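Local coordinates for protein nodulation fucosyltransferase NodZ (Bradyrhizobium sp., PDB 2HHC) that probably serves in nodulation as a member of the GT-B clan, with two alpha/beta halves each built round a mixed sheet, at residues R87-P92 with F105-E110; A140-F145 with A293-P298; E164-H169 with D238-P243; E195-Q200 with I281-T286. All blocks are in the same frame, centred on the assembly; numbering follows the deposited sequence.

How the contacts relate
The four contacts show how a two-halved GT-B protein is held together at several levels. Contact 1 lies within the half built round the first sheet and holds a phosphate ion. Contacts 3 and 4 sit in the other half and reach the same sheet, with centres 21 Å apart and segments that alternate along the chain. Between the halves stands contact 2, whose centre is 29 Å from that of contact 1 and 22 Å from those of contacts 3 and 4. It touches contact 4 directly, Arg294 CG lying 3.7 Å from Arg282 NH1. Contacts 1 and 3, 45 Å apart between centres, are on opposite sides of the chain's centre, so the phosphate is remote from contact 3.

Contact 1 of 4, residues R87-P92 with F105-E110; sequences RWWNRP and FRERDE. With PO4 (phosphate ion), chain B.
Trp88 and Glu107 bring the two backbones nearest, their CA atoms 8.5 Å apart, where the short 3-10 turn 87-90 faces one side of helix 101-116. That gap is filled chiefly by the carboxylate of Glu107, whose extended chain delivers one oxygen to each tryptophan. Trp89 NE1 donates to Glu107 OE1 over 3.0 Å in a fairly straight bond (160°); OE1 lies in the indole plane, and the N-H meets it on the syn side, tilted from the carboxylate plane. Glu107 OE2 rests 3.4 Å from Trp88 CB. Outside the segments, Arg99 forms a salt bridge with OE1 and Gln103 a hydrogen bond with OE2, which fixes the rotation of the carboxylate. The phosphate ion, probably from the crystallisation liquor, sits between the 3-10 turn and Glu110. Trp88 N donates to phosphate O2 over 3.2 Å, and Glu110 OE1 comes to 2.8 Å from phosphate O2. Arg91 NH2 adds a weak bond to phosphate O4, doubtful because the side chain has two conformers. A water accepts from Arg87 N and donates to Glu110 OE1. One backbone N-H joined by an arginine thus makes a small anion site, in the loop after edge strand 84-85 of a GT-B half.

Contact 2 of 4, residues A140-F145 with A293-P298; sequences AERLIF and ARLLVP
Arg142 reaches across to the backbone carbonyl of Leu295 near the end of helix 291-296, and this is the polar link of the contact, while the buried Leu295 side chain supplies its apolar part. Arg142 NH2 donates to Leu295 O at 2.7 Å, tilted 16° from the carbonyl plane, while Arg142 NH1 adds a weak bond to Leu295 O at 3.1 Å. Asn316 ND2 contributes another weak one. One good bond and two weak ones therefore meet at this oxygen. The arginine is held from behind as well, because its NE makes a salt bridge with Glu138, one turn earlier on its own helix. Its chain runs straight from CG to NE, long enough to span the gap, and one guanidinium face lies over Leu295 CB. Leu296 CD2 meets the group at its edge, 3.7 Å from Arg142 NH1. Leu295 CD1 packs 4.0 Å from Glu141 CB and from Glu141 OE1, the latter oxygen being satisfied by a salt bridge with Arg291 NE. Val297 N still bonds to Ala293 O as the chain leaves the helix. Helix 138-147 leans on helix 15-32 through Glu141 and Ile144, whereas Ala293 packs on helix 258-274 and strand 279-283, so the contact spans the two halves of the fold.

Contact 3 of 4, residues E164-H169 with D238-P243; sequences EHFSGH and DVFAVP
His165 and Phe240 lie almost flat on one another in an offset stack, ring centroids 4.4 Å apart and planes only 10° from parallel. The conformation of each side chain explains the fit. Phe240 carries its CG between the backbone N and the carbonyl carbon (chi1 70°), the least roomy of the three staggered choices, and so swings the ring from strand 239-240 toward the last turn of helix 152-166. His165 uses another staggered position, its CG anti to the carbonyl carbon. Its CB as well as its ring then lies over the phenyl face: His165 CB is 3.8 Å from the Phe240 ring centroid, a CH-pi contact, and 3.4 Å from Phe240 CE2. The imidazole overlaps the rim beyond, with His165 ND1 3.7 Å from Phe240 CD2. Phe166, the next residue, sends CE1 in at the edge of the Phe240 ring, 3.8 Å from Phe240 CZ, the two ring planes standing at 88°. Past Phe166 the chain turns away at once through a type II turn to His169, closed by His169 N bonding to Phe166 O, with Gly168 at its third position. Phe220 of strand 217-223 meets both phenylalanines and extends the aromatic cluster. No hydrogen bond crosses between the segments, so the edge strand and the helix end cohere through dispersion and ring overlap.

Contact 4 of 4, residues E195-Q200 with I281-T286; sequences ELALHQ and IRFPPT
Phe283 is the residue of 281-286 that touches Ala197 and Gln200. Ile281 comes first along the chain, its side chain directed at a later part of helix 192-209, onto Ala204, Ile205 and Ala208. Arg282 then faces the other side of the strand, where NE bonds to Thr290 OG1 and NH2 to Ser287 O. At Phe283 the chain faces the helix again. With CG nearly anti to the backbone N (chi1 -163°), the ring reaches out to helix 192-209, and its far corner makes the contact. Phe283 CZ lies 3.7 Å from Gln200 OE1, which approaches the ring at its edge, the amide plane being turned 73° from the ring; a partly negative oxygen facing ring hydrogens is electrostatically reasonable. Phe283 CE2 packs 3.8 Å from Gln200 CB, and Phe283 CZ also meets Ala197 through its CB at 4.1 Å and its carbonyl O at 3.8 Å. This is the helix-on-sheet packing of a Rossmann-like half: strand 279-283 runs parallel between 170-176 and 299-303, and helix 192-209 lies in the beta-alpha-beta crossover from 170-176 to 217-223. A cis peptide bond follows Phe283, and Pro284 starts the departure from the strand. Pro285 bends back to Arg282, its carbonyl O 3.1 Å above the guanidinium plane and toward the rim of the group, and touches Glu302 of the next strand.

Contact 1 of 4, residues R87-P92 with F105-E110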
# COMPACT_ATOMS: atom_id res chain seq x y z
N ARG A 87 12.61 -10.57 -19.67
CA ARG A 87 13.04 -10.55 -21.09
C ARG A 87 12.01 -9.91 -22.01
O ARG A 87 12.36 -9.37 -23.05
CB ARG A 87 13.41 -11.96 -21.56
CG ARG A 87 14.61 -12.46 -20.79
CD ARG A 87 15.23 -13.78 -21.26
NE ARG A 87 15.53 -14.64 -20.10
CZ ARG A 87 16.27 -14.27 -19.03
NH1 ARG A 87 16.83 -13.06 -18.93
NH2 ARG A 87 16.45 -15.14 -18.03
N TRP A 88 10.75 -9.97 -21.60
CA TRP A 88 9.67 -9.32 -22.39
C TRP A 88 9.96 -7.87 -22.73
O TRP A 88 9.61 -7.42 -23.79
CB TRP A 88 8.38 -9.38 -21.58
CG TRP A 88 7.13 -8.90 -22.26
CD1 TRP A 88 6.25 -9.65 -22.96
CD2 TRP A 88 6.57 -7.58 -22.18
NE1 TRP A 88 5.17 -8.87 -23.35
CE2 TRP A 88 5.36 -7.59 -22.94
CE3 TRP A 88 6.99 -6.37 -21.61
CZ2 TRP A 88 4.53 -6.47 -23.06
CZ3 TRP A 88 6.17 -5.23 -21.81
CH2 TRP A 88 4.96 -5.31 -22.50
N TRP A 89 10.66 -7.18 -21.85
CA TRP A 89 10.95 -5.77 -21.99
C TRP A 89 11.99 -5.48 -23.05
O TRP A 89 12.23 -4.31 -23.36
CB TRP A 89 11.35 -5.15 -20.63
CG TRP A 89 10.11 -5.10 -19.74
CD1 TRP A 89 9.62 -6.09 -18.93
CD2 TRP A 89 9.17 -4.02 -19.68
NE1 TRP A 89 8.45 -5.68 -18.36
CE2 TRP A 89 8.14 -4.42 -18.80
CE3 TRP A 89 9.11 -2.76 -20.25
CZ2 TRP A 89 7.04 -3.61 -18.51
CZ3 TRP A 89 8.04 -1.95 -19.95
CH2 TRP A 89 7.02 -2.37 -19.08
N ASN A 90 12.61 -6.52 -23.61
CA ASN A 90 13.50 -6.33 -24.76
C ASN A 90 12.77 -6.35 -26.12
O ASN A 90 13.40 -6.08 -27.15
CB ASN A 90 14.57 -7.42 -24.77
CG ASN A 90 15.49 -7.33 -23.57
OD1 ASN A 90 16.14 -6.33 -23.37
ND2 ASN A 90 15.52 -8.36 -22.80
N ARG A 91 11.49 -6.70 -26.10
CA ARG A 91 10.67 -6.79 -27.33
C ARG A 91 10.48 -5.41 -27.92
O ARG A 91 10.42 -4.44 -27.18
CB ARG A 91 9.33 -7.48 -27.04
CG ARG A 91 9.50 -8.91 -26.58
CD ARG A 91 8.28 -9.79 -26.70
NE ARG A 91 8.32 -10.86 -25.69
CZ ARG A 91 9.23 -11.84 -25.60
NH1 ARG A 91 10.21 -11.96 -26.47
NH2 ARG A 91 9.15 -12.71 -24.61
N PRO A 92 10.31 -5.34 -29.25
CA PRO A 92 9.95 -4.06 -29.85
C PRO A 92 8.69 -3.48 -29.27
O PRO A 92 7.81 -4.25 -28.84
CB PRO A 92 9.74 -4.43 -31.30
CG PRO A 92 10.64 -5.63 -31.51
CD PRO A 92 10.45 -6.40 -30.25
N PHE A 105 1.69 -11.91 -14.64
CA PHE A 105 1.89 -12.99 -13.64
C PHE A 105 3.19 -13.78 -13.87
O PHE A 105 3.91 -14.08 -12.92
CB PHE A 105 0.72 -13.95 -13.56
CG PHE A 105 -0.59 -13.30 -13.16
CD1 PHE A 105 -0.60 -12.14 -12.42
CD2 PHE A 105 -1.80 -13.83 -13.60
CE1 PHE A 105 -1.78 -11.53 -12.06
CE2 PHE A 105 -3.02 -13.21 -13.23
CZ PHE A 105 -2.97 -12.05 -12.46
N ARG A 106 3.50 -14.04 -15.12
CA ARG A 106 4.78 -14.65 -15.49
C ARG A 106 5.93 -13.77 -14.99
O ARG A 106 6.92 -14.27 -14.44
CB ARG A 106 4.78 -14.81 -17.00
CG ARG A 106 6.03 -15.30 -17.67
CD ARG A 106 5.72 -15.52 -19.16
NE ARG A 106 4.46 -16.27 -19.30
CZ ARG A 106 3.38 -15.96 -20.07
NH1 ARG A 106 3.32 -14.91 -20.87
NH2 ARG A 106 2.34 -16.80 -20.08
N GLU A 107 5.81 -12.46 -15.16
CA GLU A 107 6.88 -11.60 -14.71
C GLU A 107 7.00 -11.54 -13.21
O GLU A 107 8.10 -11.54 -12.68
CB GLU A 107 6.73 -10.18 -15.31
CG GLU A 107 6.97 -10.19 -16.81
CD GLU A 107 6.82 -8.85 -17.49
OE1 GLU A 107 7.02 -7.82 -16.85
OE2 GLU A 107 6.56 -8.83 -18.71
N ARG A 108 5.89 -11.55 -12.47
CA ARG A 108 5.97 -11.69 -11.02
C ARG A 108 6.83 -12.89 -10.66
O ARG A 108 7.67 -12.83 -9.77
CB ARG A 108 4.56 -11.83 -10.46
CG ARG A 108 4.46 -12.08 -8.95
CD ARG A 108 3.09 -12.53 -8.57
NE ARG A 108 2.91 -13.85 -9.20
CZ ARG A 108 1.79 -14.40 -9.71
NH1 ARG A 108 0.59 -13.81 -9.64
NH2 ARG A 108 1.86 -15.58 -10.28
N ASP A 109 6.56 -14.00 -11.33
CA ASP A 109 7.27 -15.24 -11.01
C ASP A 109 8.73 -15.17 -11.41
O ASP A 109 9.60 -15.66 -10.68
CB ASP A 109 6.61 -16.40 -11.69
CG ASP A 109 5.22 -16.68 -11.16
OD1 ASP A 109 4.86 -16.15 -10.09
OD2 ASP A 109 4.51 -17.47 -11.82
N GLU A 110 9.01 -14.58 -12.57
CA GLU A 110 10.38 -14.41 -13.05
C GLU A 110 11.16 -13.52 -12.10
O GLU A 110 12.32 -13.81 -11.78
CB GLU A 110 10.35 -13.83 -14.47
CG GLU A 110 9.87 -14.84 -15.46
CD GLU A 110 9.49 -14.33 -16.81
OE1 GLU A 110 9.74 -13.19 -17.12
OE2 GLU A 110 8.98 -15.15 -17.61
P PO4 B . 9.06 -13.35 -20.67
O1 PO4 B . 7.93 -14.28 -20.21
O2 PO4 B . 9.38 -12.17 -19.68
O3 PO4 B . 10.27 -14.22 -20.89
O4 PO4 B . 8.65 -12.84 -22.04
O HOH W 1 12.52 -13.11 -18.09

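Contact 2 of 4, residues A140-F145 with A293-P298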
# COMPACT_ATOMS: atom_id res chain seq x y z
N ALA A 140 12.26 -4.45 4.90
CA ALA A 140 12.25 -3.62 3.71
C ALA A 140 10.97 -2.76 3.65
O ALA A 140 10.98 -1.59 3.30
CB ALA A 140 12.43 -4.43 2.46
N GLU A 141 9.84 -3.37 4.01
CA GLU A 141 8.57 -2.67 4.00
C GLU A 141 8.62 -1.52 5.00
O GLU A 141 8.18 -0.39 4.73
CB GLU A 141 7.42 -3.62 4.38
CG GLU A 141 7.11 -4.68 3.35
CD GLU A 141 6.07 -5.60 3.92
OE1 GLU A 141 4.87 -5.14 3.99
OE2 GLU A 141 6.37 -6.70 4.43
N ARG A 142 9.11 -1.78 6.21
CA ARG A 142 9.16 -0.74 7.25
C ARG A 142 10.10 0.37 6.82
O ARG A 142 9.87 1.58 7.11
CB ARG A 142 9.64 -1.36 8.59
CG ARG A 142 8.65 -2.32 9.14
CD ARG A 142 9.25 -3.01 10.41
NE ARG A 142 8.36 -4.00 10.99
CZ ARG A 142 7.34 -3.69 11.72
NH1 ARG A 142 7.11 -2.42 12.03
NH2 ARG A 142 6.58 -4.66 12.19
N LEU A 143 11.20 0.01 6.19
CA LEU A 143 12.15 1.01 5.71
C LEU A 143 11.51 1.97 4.73
O LEU A 143 11.70 3.17 4.78
CB LEU A 143 13.41 0.33 5.22
CG LEU A 143 14.51 1.36 5.13
CD1 LEU A 143 15.79 0.71 5.49
CD2 LEU A 143 14.43 1.88 3.69
N ILE A 144 10.68 1.49 3.84
CA ILE A 144 10.01 2.38 2.89
C ILE A 144 9.10 3.32 3.64
O ILE A 144 9.12 4.53 3.39
CB ILE A 144 9.18 1.56 1.86
CG1 ILE A 144 10.14 0.84 0.88
CG2 ILE A 144 8.20 2.38 1.13
CD1 ILE A 144 11.05 1.68 0.09
N PHE A 145 8.26 2.82 4.54
CA PHE A 145 7.35 3.74 5.29
C PHE A 145 8.06 4.80 6.08
O PHE A 145 7.56 5.89 6.30
CB PHE A 145 6.35 2.94 6.11
CG PHE A 145 5.21 2.40 5.30
CD1 PHE A 145 4.17 3.22 4.87
CD2 PHE A 145 5.15 1.10 5.00
CE1 PHE A 145 3.13 2.73 4.16
CE2 PHE A 145 4.09 0.61 4.23
CZ PHE A 145 3.12 1.47 3.83
N ALA A 293 -0.82 -0.85 8.80
CA ALA A 293 -1.40 -1.09 10.15
C ALA A 293 -0.98 -2.45 10.74
O ALA A 293 -0.59 -2.57 11.92
CB ALA A 293 -2.87 -0.97 10.09
N ARG A 294 -1.00 -3.53 9.95
CA ARG A 294 -0.54 -4.82 10.38
C ARG A 294 0.90 -4.77 10.93
O ARG A 294 1.23 -5.44 11.90
CB ARG A 294 -0.66 -5.85 9.25
CG ARG A 294 -0.03 -7.20 9.50
CD ARG A 294 -0.64 -7.94 10.68
NE ARG A 294 0.01 -9.22 10.99
CZ ARG A 294 1.14 -9.36 11.69
NH1 ARG A 294 1.78 -8.29 12.15
NH2 ARG A 294 1.64 -10.56 11.93
N LEU A 295 1.77 -4.02 10.26
CA LEU A 295 3.17 -3.86 10.73
C LEU A 295 3.29 -3.15 12.06
O LEU A 295 4.25 -3.44 12.84
CB LEU A 295 3.96 -3.09 9.66
CG LEU A 295 4.19 -3.89 8.37
CD1 LEU A 295 4.78 -2.91 7.30
CD2 LEU A 295 4.92 -5.18 8.50
N LEU A 296 2.41 -2.21 12.34
CA LEU A 296 2.57 -1.32 13.52
C LEU A 296 1.62 -1.51 14.71
O LEU A 296 2.02 -1.22 15.84
CB LEU A 296 2.54 0.15 13.11
CG LEU A 296 3.69 0.69 12.23
CD1 LEU A 296 3.45 2.18 11.93
CD2 LEU A 296 4.96 0.50 12.94
N VAL A 297 0.41 -1.94 14.47
CA VAL A 297 -0.63 -1.93 15.51
C VAL A 297 -0.50 -3.09 16.45
O VAL A 297 -0.12 -4.20 16.03
CB VAL A 297 -2.01 -1.97 14.82
CG1 VAL A 297 -3.17 -2.24 15.75
CG2 VAL A 297 -2.23 -0.68 14.00
N PRO A 298 -0.74 -2.85 17.74
CA PRO A 298 -0.59 -3.95 18.72
C PRO A 298 -1.40 -5.24 18.49
O PRO A 298 -0.90 -6.35 18.75
CB PRO A 298 -1.04 -3.28 20.02
CG PRO A 298 -0.72 -1.86 19.85
CD PRO A 298 -0.99 -1.56 18.39

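Contact 3 of 4, residues E164-H169 with D238-P243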
# COMPACT_ATOMS: atom_id res chain seq x y z
N GLU A 164 -8.24 15.41 16.95
CA GLU A 164 -9.68 15.54 17.10
C GLU A 164 -10.35 14.27 17.59
O GLU A 164 -11.38 14.36 18.25
CB GLU A 164 -10.31 15.98 15.76
CG GLU A 164 -10.04 17.41 15.42
CD GLU A 164 -10.06 17.75 13.95
OE1 GLU A 164 -10.33 16.83 13.11
OE2 GLU A 164 -9.72 18.93 13.65
N HIS A 165 -9.79 13.10 17.32
CA HIS A 165 -10.48 11.80 17.56
C HIS A 165 -9.63 10.75 18.28
O HIS A 165 -10.17 9.95 19.06
CB HIS A 165 -10.92 11.18 16.24
CG HIS A 165 -11.81 12.03 15.42
ND1 HIS A 165 -13.16 12.18 15.72
CD2 HIS A 165 -11.57 12.77 14.31
CE1 HIS A 165 -13.69 13.01 14.83
NE2 HIS A 165 -12.75 13.38 13.97
N PHE A 166 -8.35 10.69 17.98
CA PHE A 166 -7.43 9.66 18.45
C PHE A 166 -6.79 9.98 19.82
O PHE A 166 -6.68 9.10 20.69
CB PHE A 166 -6.32 9.42 17.44
CG PHE A 166 -6.70 8.59 16.28
CD1 PHE A 166 -7.58 9.05 15.33
CD2 PHE A 166 -6.16 7.32 16.13
CE1 PHE A 166 -7.93 8.22 14.19
CE2 PHE A 166 -6.50 6.55 15.09
CZ PHE A 166 -7.38 6.99 14.13
N SER A 167 -6.34 11.22 20.01
CA SER A 167 -5.69 11.61 21.23
C SER A 167 -6.63 11.40 22.41
O SER A 167 -7.80 11.76 22.38
CB SER A 167 -5.25 13.09 21.12
OG SER A 167 -4.68 13.51 22.34
N GLY A 168 -6.10 10.79 23.46
CA GLY A 168 -6.87 10.56 24.66
C GLY A 168 -7.69 9.30 24.63
O GLY A 168 -8.35 8.99 25.60
N HIS A 169 -7.65 8.58 23.51
CA HIS A 169 -8.55 7.45 23.28
C HIS A 169 -7.83 6.21 22.78
O HIS A 169 -6.70 6.29 22.34
CB HIS A 169 -9.64 7.85 22.29
CG HIS A 169 -10.66 8.80 22.86
ND1 HIS A 169 -10.46 10.16 22.93
CD2 HIS A 169 -11.87 8.57 23.43
CE1 HIS A 169 -11.51 10.73 23.50
NE2 HIS A 169 -12.38 9.79 23.80
N ASP A 238 -19.89 5.66 19.14
CA ASP A 238 -18.57 6.29 18.97
C ASP A 238 -17.86 5.86 17.70
O ASP A 238 -16.65 5.75 17.68
CB ASP A 238 -17.69 6.10 20.24
CG ASP A 238 -18.36 6.62 21.50
OD1 ASP A 238 -18.73 7.82 21.49
OD2 ASP A 238 -18.60 5.82 22.43
N VAL A 239 -18.63 5.65 16.62
CA VAL A 239 -18.05 5.39 15.31
C VAL A 239 -17.84 6.71 14.57
O VAL A 239 -18.72 7.60 14.55
CB VAL A 239 -18.98 4.46 14.48
CG1 VAL A 239 -18.39 4.24 13.09
CG2 VAL A 239 -19.15 3.12 15.17
N PHE A 240 -16.65 6.84 14.00
CA PHE A 240 -16.33 7.98 13.15
C PHE A 240 -15.52 7.55 11.94
O PHE A 240 -14.90 6.51 11.92
CB PHE A 240 -15.59 9.07 13.95
CG PHE A 240 -14.20 8.70 14.33
CD1 PHE A 240 -13.97 7.84 15.42
CD2 PHE A 240 -13.10 9.14 13.62
CE1 PHE A 240 -12.68 7.49 15.78
CE2 PHE A 240 -11.80 8.77 13.95
CZ PHE A 240 -11.58 7.96 15.07
N ALA A 241 -15.53 8.43 10.94
CA ALA A 241 -14.82 8.25 9.69
C ALA A 241 -14.36 9.58 9.20
O ALA A 241 -14.91 10.59 9.58
CB ALA A 241 -15.75 7.60 8.60
N VAL A 242 -13.38 9.57 8.31
CA VAL A 242 -12.92 10.83 7.73
C VAL A 242 -13.96 11.26 6.70
O VAL A 242 -14.30 10.48 5.85
CB VAL A 242 -11.60 10.62 7.05
CG1 VAL A 242 -11.12 11.97 6.45
CG2 VAL A 242 -10.58 10.10 8.01
N PRO A 243 -14.44 12.49 6.79
CA PRO A 243 -15.42 13.01 5.87
C PRO A 243 -14.87 13.09 4.45
O PRO A 243 -13.65 13.27 4.26
CB PRO A 243 -15.67 14.42 6.40
CG PRO A 243 -15.15 14.46 7.76
CD PRO A 243 -14.03 13.50 7.77

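Contact 4 of 4, residues E195-Q200 with I281-T286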
# COMPACT_ATOMS: atom_id res chain seq x y z
N GLU A 195 -25.63 -9.06 3.72
CA GLU A 195 -26.09 -9.23 5.09
C GLU A 195 -25.09 -10.02 5.91
O GLU A 195 -24.75 -9.63 7.00
CB GLU A 195 -27.42 -9.97 5.15
CG GLU A 195 -28.61 -9.16 4.68
CD GLU A 195 -29.92 -9.88 4.91
OE1 GLU A 195 -29.93 -10.98 5.52
OE2 GLU A 195 -30.97 -9.35 4.48
N LEU A 196 -24.66 -11.17 5.39
CA LEU A 196 -23.63 -11.94 6.07
C LEU A 196 -22.36 -11.11 6.27
O LEU A 196 -21.78 -11.11 7.34
CB LEU A 196 -23.33 -13.25 5.30
CG LEU A 196 -22.21 -14.10 5.92
CD1 LEU A 196 -22.65 -14.67 7.26
CD2 LEU A 196 -21.81 -15.23 4.99
N ALA A 197 -21.92 -10.34 5.28
CA ALA A 197 -20.70 -9.56 5.47
C ALA A 197 -20.86 -8.51 6.55
O ALA A 197 -19.95 -8.27 7.34
CB ALA A 197 -20.25 -8.90 4.21
N LEU A 198 -22.00 -7.82 6.55
CA LEU A 198 -22.25 -6.85 7.61
C LEU A 198 -22.29 -7.53 8.96
O LEU A 198 -21.66 -7.02 9.90
CB LEU A 198 -23.53 -6.05 7.40
CG LEU A 198 -23.85 -5.02 8.48
CD1 LEU A 198 -22.85 -3.90 8.49
CD2 LEU A 198 -25.23 -4.47 8.32
N HIS A 199 -22.96 -8.67 9.06
CA HIS A 199 -22.95 -9.44 10.30
C HIS A 199 -21.55 -9.79 10.77
O HIS A 199 -21.24 -9.65 11.94
CB HIS A 199 -23.75 -10.73 10.14
CG HIS A 199 -23.80 -11.56 11.38
ND1 HIS A 199 -24.42 -11.13 12.53
CD2 HIS A 199 -23.35 -12.81 11.64
CE1 HIS A 199 -24.33 -12.07 13.46
NE2 HIS A 199 -23.68 -13.10 12.94
N GLN A 200 -20.70 -10.22 9.84
CA GLN A 200 -19.32 -10.62 10.17
C GLN A 200 -18.52 -9.46 10.70
O GLN A 200 -17.81 -9.61 11.69
CB GLN A 200 -18.64 -11.23 8.93
CG GLN A 200 -19.20 -12.55 8.60
CD GLN A 200 -18.56 -13.21 7.41
OE1 GLN A 200 -17.97 -12.56 6.55
NE2 GLN A 200 -18.67 -14.54 7.36
N ILE A 281 -9.12 -4.21 12.63
CA ILE A 281 -9.91 -5.26 12.00
C ILE A 281 -9.71 -5.15 10.49
O ILE A 281 -9.95 -4.10 9.89
CB ILE A 281 -11.42 -5.11 12.34
CG1 ILE A 281 -11.65 -5.38 13.84
CG2 ILE A 281 -12.21 -6.06 11.47
CD1 ILE A 281 -12.94 -4.93 14.36
N ARG A 282 -9.22 -6.23 9.90
CA ARG A 282 -8.89 -6.30 8.46
C ARG A 282 -9.94 -7.13 7.74
O ARG A 282 -9.95 -8.37 7.78
CB ARG A 282 -7.53 -6.97 8.27
CG ARG A 282 -6.36 -6.29 8.99
CD ARG A 282 -5.08 -6.94 8.68
NE ARG A 282 -4.58 -6.58 7.35
CZ ARG A 282 -3.54 -7.14 6.75
NH1 ARG A 282 -2.86 -8.12 7.32
NH2 ARG A 282 -3.15 -6.69 5.56
N PHE A 283 -10.83 -6.45 7.01
CA PHE A 283 -11.90 -7.11 6.30
C PHE A 283 -11.81 -6.73 4.80
O PHE A 283 -12.37 -5.73 4.37
CB PHE A 283 -13.24 -6.69 6.95
CG PHE A 283 -14.37 -7.55 6.63
CD1 PHE A 283 -15.13 -7.29 5.49
CD2 PHE A 283 -14.68 -8.66 7.42
CE1 PHE A 283 -16.22 -8.09 5.16
CE2 PHE A 283 -15.76 -9.47 7.10
CZ PHE A 283 -16.54 -9.20 5.97
N PRO A 284 -11.01 -7.51 3.99
CA PRO A 284 -10.30 -8.78 4.29
C PRO A 284 -8.85 -8.54 4.70
O PRO A 284 -8.26 -7.52 4.41
CB PRO A 284 -10.39 -9.51 2.95
CG PRO A 284 -10.51 -8.43 1.94
CD PRO A 284 -11.22 -7.25 2.58
N PRO A 285 -8.22 -9.59 5.34
CA PRO A 285 -6.77 -9.48 5.66
C PRO A 285 -5.84 -9.64 4.47
O PRO A 285 -4.62 -9.42 4.61
CB PRO A 285 -6.54 -10.62 6.67
CG PRO A 285 -7.55 -11.62 6.27
CD PRO A 285 -8.79 -10.79 5.94
N THR A 286 -6.37 -9.99 3.30
CA THR A 286 -5.63 -9.99 2.05
C THR A 286 -5.44 -8.60 1.40
O THR A 286 -4.75 -8.49 0.38
CB THR A 286 -6.36 -10.88 1.02
OG1 THR A 286 -7.74 -10.50 0.95
CG2 THR A 286 -6.28 -12.33 1.41